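Local coordinates for acetoin utilization protein (Exiguobacterium sibiricum, PDB 2Q04) that probably transfers an acetyl group from acetyl-CoA, as a GNAT-family acetyltransferase linked to acetoin utilization, at residues Leu39-Gln44 with Ala100-Ala105; Gly74-Leu79 with Lys114-Val119; Ile95-Ala100 with Leu132-Tyr137; Phe168-Pro173 with Asn181-Arg186. All coordinates share one frame; numbering follows the deposited sequence.

Contact 1 (Leu39-Gln44 with Ala100-Ala105)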
loop_
_atom_site.group_PDB
_atom_site.type_symbol
_atom_site.label_atom_id
_atom_site.label_comp_id
_atom_site.label_asym_id
_atom_site.label_seq_id
_atom_site.Cartn_x
_atom_site.Cartn_y
_atom_site.Cartn_z
ATOM N N LEU A 39 -5.294 9.492 -11.605
ATOM C CA LEU A 39 -4.374 8.701 -10.766
ATOM C C LEU A 39 -2.926 8.898 -11.228
ATOM O O LEU A 39 -2.252 7.942 -11.637
ATOM C CB LEU A 39 -4.757 7.216 -10.809
ATOM C CG LEU A 39 -6.133 6.865 -10.203
ATOM C CD1 LEU A 39 -6.553 5.470 -10.597
ATOM C CD2 LEU A 39 -6.123 7.010 -8.694
ATOM N N THR A 40 -2.436 10.135 -11.093
ATOM C CA THR A 40 -1.111 10.522 -11.618
ATOM C C THR A 40 -0.125 10.999 -10.498
ATOM O O THR A 40 0.780 11.803 -10.758
ATOM C CB THR A 40 -1.254 11.659 -12.676
ATOM O OG1 THR A 40 -1.936 12.776 -12.094
ATOM C CG2 THR A 40 -2.039 11.169 -13.891
ATOM N N ALA A 41 -0.283 10.458 -9.286
ATOM C CA ALA A 41 0.560 10.860 -8.139
ATOM C C ALA A 41 1.956 10.231 -8.202
ATOM O O ALA A 41 2.907 10.758 -7.616
ATOM C CB ALA A 41 -0.122 10.497 -6.821
ATOM N N PHE A 42 2.068 9.094 -8.886
ATOM C CA PHE A 42 3.356 8.410 -9.028
ATOM C C PHE A 42 3.898 8.541 -10.438
ATOM O O PHE A 42 5.072 8.853 -10.628
ATOM C CB PHE A 42 3.231 6.949 -8.616
ATOM C CG PHE A 42 2.993 6.766 -7.146
ATOM C CD1 PHE A 42 4.042 6.914 -6.238
ATOM C CD2 PHE A 42 1.713 6.557 -6.656
ATOM C CE1 PHE A 42 3.823 6.801 -4.873
ATOM C CE2 PHE A 42 1.488 6.439 -5.289
ATOM C CZ PHE A 42 2.552 6.559 -4.399
ATOM N N ARG A 43 3.038 8.324 -11.428
ATOM C CA ARG A 43 3.400 8.567 -12.833
ATOM C C ARG A 43 2.133 8.664 -13.694
ATOM O O ARG A 43 1.030 8.375 -13.223
ATOM C CB ARG A 43 4.328 7.456 -13.359
ATOM C CG ARG A 43 3.645 6.137 -13.580
ATOM C CD ARG A 43 4.623 4.972 -13.501
ATOM N NE ARG A 43 4.968 4.642 -12.115
ATOM C CZ ARG A 43 5.665 3.564 -11.752
ATOM N NH1 ARG A 43 6.118 2.712 -12.669
ATOM N NH2 ARG A 43 5.920 3.341 -10.465
ATOM N N GLN A 44 2.298 9.080 -14.948
ATOM C CA GLN A 44 1.158 9.226 -15.859
ATOM C C GLN A 44 0.397 7.879 -15.984
ATOM O O GLN A 44 1.000 6.809 -15.852
ATOM C CB GLN A 44 1.625 9.722 -17.226
ATOM C CG GLN A 44 2.289 11.116 -17.189
ATOM C CD GLN A 44 1.359 12.205 -16.659
ATOM O OE1 GLN A 44 0.241 12.373 -17.143
ATOM N NE2 GLN A 44 1.835 12.964 -15.683
ATOM N N ALA A 100 1.866 1.102 -2.709
ATOM C CA ALA A 100 1.153 2.358 -2.784
ATOM C C ALA A 100 -0.361 2.159 -2.709
ATOM O O ALA A 100 -0.867 1.037 -2.801
ATOM C CB ALA A 100 1.527 3.095 -4.064
ATOM N N ILE A 101 -1.065 3.264 -2.503
ATOM C CA ILE A 101 -2.512 3.282 -2.451
ATOM C C ILE A 101 -2.966 4.629 -2.957
ATOM O O ILE A 101 -2.578 5.653 -2.426
ATOM C CB ILE A 101 -3.033 3.053 -1.011
ATOM C CG1 ILE A 101 -4.559 2.974 -0.991
ATOM C CG2 ILE A 101 -2.560 4.143 -0.085
ATOM C CD1 ILE A 101 -5.113 2.500 0.327
ATOM N N GLU A 102 -3.710 4.628 -4.045
ATOM C CA GLU A 102 -4.114 5.865 -4.678
ATOM C C GLU A 102 -5.589 5.823 -5.069
ATOM O O GLU A 102 -6.110 4.786 -5.418
ATOM C CB GLU A 102 -3.234 6.135 -5.912
ATOM C CG GLU A 102 -3.297 7.569 -6.415
ATOM C CD GLU A 102 -2.351 7.835 -7.596
ATOM O OE1 GLU A 102 -1.563 6.917 -7.968
ATOM O OE2 GLU A 102 -2.396 8.969 -8.146
ATOM N N VAL A 103 -6.250 6.968 -4.964
ATOM C CA VAL A 103 -7.674 7.079 -5.251
ATOM C C VAL A 103 -7.947 8.414 -5.933
ATOM O O VAL A 103 -7.529 9.459 -5.438
ATOM C CB VAL A 103 -8.507 7.015 -3.948
ATOM C CG1 VAL A 103 -9.993 7.241 -4.247
ATOM C CG2 VAL A 103 -8.281 5.679 -3.228
ATOM N N ALA A 104 -8.659 8.378 -7.064
ATOM C CA ALA A 104 -8.986 9.604 -7.803
ATOM C C ALA A 104 -9.560 10.668 -6.865
ATOM O O ALA A 104 -10.356 10.363 -5.983
ATOM C CB ALA A 104 -9.968 9.302 -8.926
ATOM N N ALA A 105 -9.163 11.919 -7.091
ATOM C CA ALA A 105 -9.530 13.044 -6.209
ATOM C C ALA A 105 -11.051 13.192 -5.988
ATOM O O ALA A 105 -11.496 13.453 -4.867
ATOM C CB ALA A 105 -8.953 14.344 -6.762
HETATM O O HOH W 1 0.044 7.198 -10.314
#
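A buried acidic side chain clasped by a loop is what joins Leu39-Gln44 to Ala100-Ala105: Glu102, near the end of strand 95-103, reaches into the turn of chain that leads to helix 45-56. Its chi1 of -164° sets CG anti to the backbone N, and the extended chain carries the carboxylate to the loop backbone. Glu102 OE2 accepts from Ala41 N at 2.8 Å, the N-H coming to the syn side and 26° out of the carboxylate plane. Glu102 OE1 lies 2.9 Å from a water that is also within hydrogen-bonding distance of Leu39 O and that accepts from Phe42 N. In the GNAT fold, to which both segments belong, this strand is a central one of the sheet; here its polar side chain organises an irregular loop, and OE1 has a further, weak bond to Tyr75 OH on strand 71-79. An alanine in place of Glu102 would probably leave Ala41 N without its acceptor and the water without one of its partners, setting the loop free to shift. Carbon contacts surround the acid. Leu39 CD2 packs 3.7 Å from Glu102 CG and also approaches the backbone at Ala104, while Phe42 CE2 lies 3.6 Å from Ala100 CB. Separately, the Phe42 ring has Glu102 OE1 at its edge, 3.5 Å from CD2.

Contact 2 (Gly74-Leu79 with Lys114-Val119)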
loop_
_atom_site.group_PDB
_atom_site.type_symbol
_atom_site.label_atom_id
_atom_site.label_comp_id
_atom_site.label_asym_id
_atom_site.label_seq_id
_atom_site.Cartn_x
_atom_site.Cartn_y
_atom_site.Cartn_z
ATOM N N GLY A 74 -9.202 3.669 -8.209
ATOM C CA GLY A 74 -8.380 3.544 -7.040
ATOM C C GLY A 74 -7.739 2.175 -6.980
ATOM O O GLY A 74 -8.216 1.232 -7.601
ATOM N N TYR A 75 -6.647 2.066 -6.234
ATOM C CA TYR A 75 -5.947 0.805 -6.099
ATOM C C TYR A 75 -5.051 0.796 -4.876
ATOM O O TYR A 75 -4.749 1.841 -4.297
ATOM C CB TYR A 75 -5.100 0.536 -7.337
ATOM C CG TYR A 75 -4.001 1.560 -7.556
ATOM C CD1 TYR A 75 -2.784 1.461 -6.881
ATOM C CD2 TYR A 75 -4.178 2.627 -8.445
ATOM C CE1 TYR A 75 -1.774 2.400 -7.076
ATOM C CE2 TYR A 75 -3.175 3.569 -8.648
ATOM C CZ TYR A 75 -1.974 3.450 -7.961
ATOM O OH TYR A 75 -0.977 4.372 -8.154
ATOM N N VAL A 76 -4.619 -0.399 -4.495
ATOM C CA VAL A 76 -3.623 -0.563 -3.475
ATOM C C VAL A 76 -2.757 -1.746 -3.868
ATOM O O VAL A 76 -3.278 -2.779 -4.316
ATOM C CB VAL A 76 -4.256 -0.779 -2.068
ATOM C CG1 VAL A 76 -5.111 -2.037 -2.042
ATOM C CG2 VAL A 76 -3.176 -0.843 -1.005
ATOM N N THR A 77 -1.425 -1.580 -3.748
ATOM C CA THR A 77 -0.466 -2.586 -4.252
ATOM C C THR A 77 0.311 -3.258 -3.139
ATOM O O THR A 77 0.573 -2.657 -2.102
ATOM C CB THR A 77 0.552 -1.957 -5.215
ATOM O OG1 THR A 77 1.499 -1.174 -4.475
ATOM C CG2 THR A 77 -0.142 -1.088 -6.240
ATOM N N PHE A 78 0.678 -4.525 -3.370
ATOM C CA PHE A 78 1.511 -5.277 -2.444
ATOM C C PHE A 78 2.532 -6.032 -3.216
ATOM O O PHE A 78 2.223 -6.629 -4.242
ATOM C CB PHE A 78 0.679 -6.258 -1.629
ATOM C CG PHE A 78 -0.334 -5.620 -0.799
ATOM C CD1 PHE A 78 -0.053 -5.265 0.511
ATOM C CD2 PHE A 78 -1.598 -5.341 -1.314
ATOM C CE1 PHE A 78 -1.017 -4.638 1.301
ATOM C CE2 PHE A 78 -2.560 -4.725 -0.535
ATOM C CZ PHE A 78 -2.272 -4.377 0.777
ATOM N N LEU A 79 3.764 -6.006 -2.731
ATOM C CA LEU A 79 4.856 -6.747 -3.346
ATOM C C LEU A 79 6.028 -6.741 -2.401
ATOM O O LEU A 79 5.990 -6.069 -1.360
ATOM C CB LEU A 79 5.258 -6.114 -4.693
ATOM C CG LEU A 79 5.836 -4.686 -4.664
ATOM C CD1 LEU A 79 6.418 -4.332 -6.027
ATOM C CD2 LEU A 79 4.779 -3.649 -4.232
ATOM N N LYS A 114 -10.011 3.019 3.068
ATOM C CA LYS A 114 -10.348 2.109 4.167
ATOM C C LYS A 114 -10.773 0.739 3.641
ATOM O O LYS A 114 -10.260 -0.287 4.086
ATOM C CB LYS A 114 -11.485 2.704 5.038
ATOM C CG LYS A 114 -11.053 3.859 5.955
ATOM N N LYS A 115 -11.711 0.729 2.692
ATOM C CA LYS A 115 -12.235 -0.530 2.134
ATOM C C LYS A 115 -11.221 -1.238 1.293
ATOM O O LYS A 115 -11.181 -2.454 1.254
ATOM C CB LYS A 115 -13.486 -0.276 1.303
ATOM C CG LYS A 115 -14.759 -0.393 2.070
ATOM C CD LYS A 115 -15.133 -1.854 2.321
ATOM C CE LYS A 115 -16.486 -1.963 2.998
ATOM N NZ LYS A 115 -16.949 -3.363 3.092
ATOM N N LEU A 116 -10.480 -0.478 0.525
ATOM C CA LEU A 116 -9.404 -1.025 -0.261
ATOM C C LEU A 116 -8.502 -1.863 0.654
ATOM O O LEU A 116 -8.130 -2.988 0.312
ATOM C CB LEU A 116 -8.602 0.113 -0.889
ATOM C CG LEU A 116 -8.289 0.072 -2.381
ATOM C CD1 LEU A 116 -9.389 -0.479 -3.172
ATOM C CD2 LEU A 116 -7.960 1.487 -2.853
ATOM N N LEU A 117 -8.205 -1.330 1.846
ATOM C CA LEU A 117 -7.358 -2.033 2.814
ATOM C C LEU A 117 -8.092 -3.212 3.457
ATOM O O LEU A 117 -7.492 -4.259 3.698
ATOM C CB LEU A 117 -6.860 -1.070 3.907
ATOM C CG LEU A 117 -5.841 0.018 3.487
ATOM C CD1 LEU A 117 -5.610 1.001 4.637
ATOM C CD2 LEU A 117 -4.528 -0.596 3.036
ATOM N N GLU A 118 -9.389 -3.035 3.740
ATOM C CA GLU A 118 -10.209 -4.116 4.325
ATOM C C GLU A 118 -10.202 -5.358 3.438
ATOM O O GLU A 118 -9.940 -6.459 3.902
ATOM C CB GLU A 118 -11.660 -3.658 4.528
ATOM C CG GLU A 118 -11.900 -2.815 5.771
ATOM C CD GLU A 118 -13.383 -2.433 5.945
ATOM O OE1 GLU A 118 -14.268 -3.259 5.589
ATOM O OE2 GLU A 118 -13.656 -1.317 6.446
ATOM N N VAL A 119 -10.531 -5.168 2.167
ATOM C CA VAL A 119 -10.606 -6.267 1.217
ATOM C C VAL A 119 -9.233 -6.916 1.019
ATOM O O VAL A 119 -9.133 -8.123 0.778
ATOM C CB VAL A 119 -11.161 -5.782 -0.151
ATOM C CG1 VAL A 119 -11.103 -6.903 -1.193
ATOM C CG2 VAL A 119 -12.582 -5.279 0.010
#
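Leu116 and Val76 carry this helix-on-sheet contact of the GNAT fold, in which helix 112-121, from the beta-alpha-beta unit that joins strands 95-103 and 130-135, packs across strand 71-79. The segment axes come within 8.6 Å and cross at -41°, and the interface has no hydrogen bond across it. Early in the helical segment, Lys115 NZ makes a long salt bridge within the helix to Glu118 OE1, and the Lys115 side chain touches strand 8-12. Leu116 comes next and is the residue directed at the strand. Its CG sits 3.8 Å from Val76 CG1, the two side chains sliding past each other in opposite directions. The branch CD2 reaches beyond Val76 to the strand backbone, where this methyl also lies 4.2 Å from Gly74 C. Leu117 follows, and its CD2 meets the second branch of Val76, CG2, at 4.3 Å. Val76 is thus gripped by two successive helix residues, one per methyl, CG1 lying between its backbone N and carbonyl carbon (chi1 61°). Strand 95-103 adds Leu98 and Ile101 beside Val76, and strand 62-68 adds Ile64. Further on, Val119 touches strand 8-12. The closest approach of all across the contact belongs again to Leu116, whose CD2 comes to 3.5 Å from Tyr75 O.

Contact 3 (Ile95-Ala100 with Leu132-Tyr137). With CA (calcium ion), chain G; EDO (1,2-ethanediol), chain J.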
loop_
_atom_site.group_PDB
_atom_site.type_symbol
_atom_site.label_atom_id
_atom_site.label_comp_id
_atom_site.label_asym_id
_atom_site.label_seq_id
_atom_site.Cartn_x
_atom_site.Cartn_y
_atom_site.Cartn_z
ATOM N N ILE A 95 8.466 -10.519 4.897
ATOM C CA ILE A 95 8.319 -9.077 4.864
ATOM C C ILE A 95 7.790 -8.629 3.496
ATOM O O ILE A 95 8.418 -8.867 2.456
ATOM C CB ILE A 95 9.647 -8.361 5.213
ATOM C CG1 ILE A 95 9.973 -8.584 6.695
ATOM C CG2 ILE A 95 9.542 -6.851 4.919
ATOM C CD1 ILE A 95 11.249 -7.931 7.158
ATOM N N LEU A 96 6.604 -8.020 3.513
ATOM C CA LEU A 96 5.918 -7.599 2.309
ATOM C C LEU A 96 5.703 -6.098 2.365
ATOM O O LEU A 96 5.520 -5.542 3.435
ATOM C CB LEU A 96 4.563 -8.310 2.226
ATOM C CG LEU A 96 3.821 -8.269 0.894
ATOM C CD1 LEU A 96 4.576 -9.045 -0.173
ATOM C CD2 LEU A 96 2.430 -8.834 1.067
ATOM N N GLU A 97 5.735 -5.439 1.219
ATOM C CA GLU A 97 5.506 -4.003 1.189
ATOM C C GLU A 97 4.169 -3.645 0.548
ATOM O O GLU A 97 3.824 -4.148 -0.508
ATOM C CB GLU A 97 6.644 -3.266 0.463
ATOM C CG GLU A 97 6.520 -1.715 0.563
ATOM C CD GLU A 97 7.498 -0.974 -0.326
ATOM O OE1 GLU A 97 8.297 -1.632 -1.013
ATOM O OE2 GLU A 97 7.440 0.275 -0.359
ATOM N N LEU A 98 3.396 -2.839 1.257
ATOM C CA LEU A 98 2.272 -2.172 0.684
ATOM C C LEU A 98 2.864 -1.042 -0.114
ATOM O O LEU A 98 3.297 -0.038 0.448
ATOM C CB LEU A 98 1.347 -1.636 1.799
ATOM C CG LEU A 98 -0.027 -1.043 1.417
ATOM C CD1 LEU A 98 -0.817 -0.731 2.680
ATOM C CD2 LEU A 98 0.103 0.220 0.549
ATOM N N GLY A 99 3.041 -1.273 -1.402
ATOM C CA GLY A 99 3.748 -0.327 -2.256
ATOM C C GLY A 99 3.112 1.033 -2.240
ATOM O O GLY A 99 3.708 1.999 -1.776
ATOM N N ALA A 100 1.866 1.102 -2.709
ATOM C CA ALA A 100 1.153 2.358 -2.784
ATOM C C ALA A 100 -0.361 2.159 -2.709
ATOM O O ALA A 100 -0.867 1.037 -2.801
ATOM C CB ALA A 100 1.527 3.095 -4.064
ATOM N N LEU A 132 4.932 -3.739 5.740
ATOM C CA LEU A 132 5.388 -2.399 6.002
ATOM C C LEU A 132 5.038 -1.502 4.839
ATOM O O LEU A 132 4.735 -1.976 3.758
ATOM C CB LEU A 132 6.916 -2.383 6.280
ATOM C CG LEU A 132 7.907 -2.863 5.175
ATOM C CD1 LEU A 132 8.087 -1.819 4.067
ATOM C CD2 LEU A 132 9.254 -3.186 5.798
ATOM N N THR A 133 5.058 -0.201 5.075
ATOM C CA THR A 133 4.777 0.773 4.022
ATOM C C THR A 133 5.481 2.091 4.332
ATOM O O THR A 133 5.714 2.419 5.496
ATOM C CB THR A 133 3.198 1.024 3.853
ATOM O OG1 THR A 133 2.912 1.427 2.515
ATOM C CG2 THR A 133 2.705 2.075 4.800
ATOM N N THR A 134 5.836 2.820 3.287
ATOM C CA THR A 134 6.489 4.108 3.428
ATOM C C THR A 134 5.674 5.167 2.734
ATOM O O THR A 134 5.176 4.945 1.633
ATOM C CB THR A 134 7.861 4.091 2.795
ATOM O OG1 THR A 134 7.755 3.625 1.442
ATOM C CG2 THR A 134 8.795 3.183 3.569
ATOM N N GLU A 135 5.536 6.328 3.378
ATOM C CA GLU A 135 4.772 7.458 2.812
ATOM C C GLU A 135 5.607 8.736 2.897
ATOM O O GLU A 135 6.093 9.085 3.958
ATOM C CB GLU A 135 3.444 7.638 3.568
ATOM C CG GLU A 135 2.378 6.556 3.247
ATOM C CD GLU A 135 1.760 6.717 1.848
ATOM O OE1 GLU A 135 1.775 7.845 1.324
ATOM O OE2 GLU A 135 1.258 5.708 1.278
ATOM N N TYR A 136 5.781 9.408 1.755
ATOM C CA TYR A 136 6.582 10.613 1.674
ATOM C C TYR A 136 5.733 11.786 1.189
ATOM O O TYR A 136 4.988 11.658 0.216
ATOM C CB TYR A 136 7.731 10.406 0.706
ATOM C CG TYR A 136 8.558 9.181 0.984
ATOM C CD1 TYR A 136 9.758 9.272 1.687
ATOM C CD2 TYR A 136 8.165 7.936 0.520
ATOM C CE1 TYR A 136 10.543 8.143 1.926
ATOM C CE2 TYR A 136 8.938 6.796 0.762
ATOM C CZ TYR A 136 10.127 6.913 1.461
ATOM O OH TYR A 136 10.898 5.807 1.682
ATOM N N TYR A 137 5.934 12.959 1.798
ATOM C CA TYR A 137 5.110 14.149 1.492
ATOM C C TYR A 137 5.102 14.486 -0.019
ATOM O O TYR A 137 4.128 15.056 -0.533
ATOM C CB TYR A 137 5.610 15.379 2.285
ATOM C CG TYR A 137 6.678 16.174 1.549
ATOM C CD1 TYR A 137 6.332 17.052 0.514
ATOM C CD2 TYR A 137 8.028 16.019 1.850
ATOM C CE1 TYR A 137 7.295 17.751 -0.189
ATOM C CE2 TYR A 137 9.007 16.739 1.157
ATOM C CZ TYR A 137 8.633 17.585 0.126
ATOM O OH TYR A 137 9.592 18.285 -0.584
HETATM CA CA CA G . 4.760 3.815 -0.495
HETATM C C1 EDO J . -1.099 9.371 -1.329
HETATM O O1 EDO J . -0.971 8.928 0.042
HETATM C C2 EDO J . -0.395 8.408 -2.263
HETATM O O2 EDO J . -0.124 9.054 -3.505
HETATM O O HOH W 2 5.543 1.614 0.756
HETATM O O HOH W 3 2.762 3.503 0.863
HETATM O O HOH W 4 6.810 4.517 -2.144
#
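Leu132 lies between Ile95 and Glu97, its two methyls parted between them, where strands 95-103 and 130-135 run parallel as the two strands of a beta-alpha-beta unit of the GNAT sheet. CG of Leu132 occupies the crowded position between backbone N and carbonyl carbon (chi1 61°). From there CD2 meets Ile95 CG2 at 3.8 Å, and CD1 rests against the aliphatic part of Glu97; in both pairs the side chains cross obliquely. The strands are joined here by one parallel bridge, Leu132 N donating to Leu96 O and Leu98 N to Leu132 O. Beyond it the order changes. Leu98 and Thr133 lie side by side and point the same way, and the hydroxyl of Thr133, anti to its backbone N (chi1 -153°), donates to Leu98 O at 2.6 Å, from 19° off the carbonyl plane. A side chain thus takes a carbonyl at the point where the strands part. Into that parting a calcium ion is set, bound by Gly99 O from one strand and Thr134 O from the other, with three waters. Two of the waters tie side chains to the site. One donates to Glu97 OE2 and to Leu98 O while accepting from Thr134 N; the other donates to Thr133 OG1 and Glu135 OE2. Acidic groups therefore face the ion through water, and the protein's direct ligands are the two carbonyl oxygens, Gly99 O and Thr134 O, each 2.5 Å from the calcium.

Contact 4 (Phe168-Pro173 with Asn181-Arg186). With EDO (1,2-ethanediol), chain K.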
loop_
_atom_site.group_PDB
_atom_site.type_symbol
_atom_site.label_atom_id
_atom_site.label_comp_id
_atom_site.label_asym_id
_atom_site.label_seq_id
_atom_site.Cartn_x
_atom_site.Cartn_y
_atom_site.Cartn_z
ATOM N N PHE A 168 5.814 3.408 12.969
ATOM C CA PHE A 168 7.049 2.950 13.632
ATOM C C PHE A 168 8.160 3.963 13.405
ATOM O O PHE A 168 8.356 4.429 12.280
ATOM C CB PHE A 168 7.490 1.588 13.085
ATOM C CG PHE A 168 6.695 0.436 13.622
ATOM C CD1 PHE A 168 7.023 -0.139 14.838
ATOM C CD2 PHE A 168 5.623 -0.077 12.912
ATOM C CE1 PHE A 168 6.291 -1.198 15.337
ATOM C CE2 PHE A 168 4.894 -1.154 13.406
ATOM C CZ PHE A 168 5.226 -1.704 14.619
ATOM N N PRO A 169 8.880 4.338 14.482
ATOM C CA PRO A 169 10.040 5.202 14.315
ATOM C C PRO A 169 11.101 4.552 13.459
ATOM O O PRO A 169 11.174 3.331 13.388
ATOM C CB PRO A 169 10.555 5.388 15.756
ATOM C CG PRO A 169 9.424 5.071 16.620
ATOM C CD PRO A 169 8.619 4.042 15.900
ATOM N N THR A 170 11.900 5.362 12.797
ATOM C CA THR A 170 12.991 4.858 11.981
ATOM C C THR A 170 14.106 5.894 11.863
ATOM O O THR A 170 13.865 7.096 11.983
ATOM C CB THR A 170 12.517 4.504 10.570
ATOM O OG1 THR A 170 13.626 4.052 9.793
ATOM C CG2 THR A 170 11.892 5.727 9.882
ATOM N N ASP A 171 15.323 5.424 11.633
ATOM C CA ASP A 171 16.432 6.313 11.366
ATOM C C ASP A 171 16.758 6.353 9.865
ATOM O O ASP A 171 17.803 6.858 9.463
ATOM C CB ASP A 171 17.666 5.913 12.182
ATOM C CG ASP A 171 18.155 4.515 11.868
ATOM O OD1 ASP A 171 17.764 3.949 10.823
ATOM O OD2 ASP A 171 18.945 3.986 12.666
ATOM N N ASP A 172 15.861 5.806 9.046
ATOM C CA ASP A 172 16.020 5.858 7.599
ATOM C C ASP A 172 16.162 7.315 7.163
ATOM O O ASP A 172 15.296 8.131 7.450
ATOM C CB ASP A 172 14.813 5.237 6.900
ATOM C CG ASP A 172 14.924 5.296 5.380
ATOM O OD1 ASP A 172 15.921 4.773 4.836
ATOM O OD2 ASP A 172 14.000 5.840 4.730
ATOM N N PRO A 173 17.270 7.646 6.473
ATOM C CA PRO A 173 17.530 9.027 6.086
ATOM C C PRO A 173 16.367 9.699 5.331
ATOM O O PRO A 173 15.997 10.810 5.656
ATOM C CB PRO A 173 18.755 8.909 5.180
ATOM C CG PRO A 173 19.433 7.689 5.631
ATOM C CD PRO A 173 18.357 6.748 6.045
ATOM N N ASN A 181 6.832 12.586 6.880
ATOM C CA ASN A 181 7.047 11.242 6.311
ATOM C C ASN A 181 6.927 10.207 7.412
ATOM O O ASN A 181 7.084 10.527 8.598
ATOM C CB ASN A 181 8.418 11.127 5.651
ATOM C CG ASN A 181 8.635 12.149 4.568
ATOM O OD1 ASN A 181 7.682 12.686 3.996
ATOM N ND2 ASN A 181 9.895 12.441 4.279
ATOM N N CYS A 182 6.647 8.973 7.044
ATOM C CA CYS A 182 6.537 7.934 8.040
ATOM C C CYS A 182 6.656 6.515 7.502
ATOM O O CYS A 182 6.383 6.240 6.338
ATOM C CB CYS A 182 5.217 8.077 8.827
ATOM S SG CYS A 182 3.698 7.773 7.866
ATOM N N LEU A 183 7.114 5.636 8.372
ATOM C CA LEU A 183 7.109 4.225 8.135
ATOM C C LEU A 183 6.001 3.648 8.968
ATOM O O LEU A 183 5.853 3.989 10.136
ATOM C CB LEU A 183 8.449 3.612 8.575
ATOM C CG LEU A 183 8.500 2.095 8.800
ATOM C CD1 LEU A 183 8.401 1.330 7.469
ATOM C CD2 LEU A 183 9.781 1.742 9.530
HETATM N N MSE A 184 5.204 2.800 8.372
HETATM C CA MSE A 184 4.150 2.113 9.102
HETATM C C MSE A 184 4.209 0.664 8.763
HETATM O O MSE A 184 4.749 0.292 7.725
HETATM C CB MSE A 184 2.776 2.673 8.734
HETATM C CG MSE A 184 2.616 4.131 9.014
HETATM SE SE MSE A 184 0.870 4.736 8.609
HETATM C CE MSE A 184 -0.115 3.711 9.934
ATOM N N ALA A 185 3.646 -0.173 9.619
ATOM C CA ALA A 185 3.662 -1.598 9.364
ATOM C C ALA A 185 2.575 -2.357 10.104
ATOM O O ALA A 185 2.206 -2.011 11.203
ATOM C CB ALA A 185 5.010 -2.172 9.695
ATOM N N ARG A 186 2.094 -3.420 9.468
ATOM C CA ARG A 186 1.112 -4.306 10.054
ATOM C C ARG A 186 1.758 -5.643 10.300
ATOM O O ARG A 186 2.186 -6.320 9.349
ATOM C CB ARG A 186 -0.081 -4.484 9.106
ATOM C CG ARG A 186 -1.185 -5.443 9.621
ATOM C CD ARG A 186 -2.158 -5.795 8.488
ATOM N NE ARG A 186 -3.479 -6.248 8.958
ATOM C CZ ARG A 186 -3.785 -7.504 9.271
ATOM N NH1 ARG A 186 -2.858 -8.448 9.255
ATOM N NH2 ARG A 186 -5.010 -7.802 9.655
HETATM C C1 EDO K . 10.539 9.623 12.249
HETATM O O1 EDO K . 11.008 8.399 12.859
HETATM C C2 EDO K . 9.386 9.312 11.286
HETATM O O2 EDO K . 8.651 10.502 10.936
HETATM O O HOH W 5 8.706 6.601 10.314
#
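Phe168 packs against Ala185 and Leu183 where the end of strand 166-168 meets strand 182-187, an antiparallel pairing at the margin of the mixed GNAT-type sheet. The tight part is here. Phe168 N donates to Leu183 O at 2.9 Å with an N-H...O angle of 171°. A chi1 of -77° puts CG beside the backbone N, and the ring edge meets Ala185, CE2 being 3.8 Å from its CB, while Ala185 N and O both lie at that edge. Phe199 of helix 193-203 meets the same ring edge-to-face. An alanine at Phe168 would probably open a gap beside Ala185 and take from Phe199 its aromatic partner. The loosening begins at the carbonyl of Phe168 itself. Within the same pair the second bond is replaced by a water, which donates to Phe168 O and accepts from Leu183 N. Farther on, a 1,2-ethanediol, probably from the crystallisation liquor, bridges Thr170 to Asn181 O. Past exposed Pro169, Thr170 CB touches Leu183 CD2 at 4.0 Å. Thr170 OG1 is engaged on its own side, with Arg203 O and in an ST turn, where it accepts from Asp172 N at 2.9 Å.

In the fold
All four contacts reach one mixed sheet, but at different depths. Contacts 2 and 3 are buried near the centre of the chain; contacts 1 and 4 are partly buried towards its margins, their centres about 22 Å apart. Strand 95-103 is the common element of contacts 1 and 3, which share Ala100, and it pairs with strand 71-79 of contact 2. Strand 182-187 in contact 4 lies beside strand 130-135 of contact 3, Thr133 N and Met184 O being close enough for a probable hydrogen bond. Chemistry follows place: a largely apolar helix-on-sheet interface in contact 2, a parallel bridge leading to calcium in contact 3, a loop gripped by carboxylate and water in contact 1, and ring packing with one backbone bond and a water in contact 4.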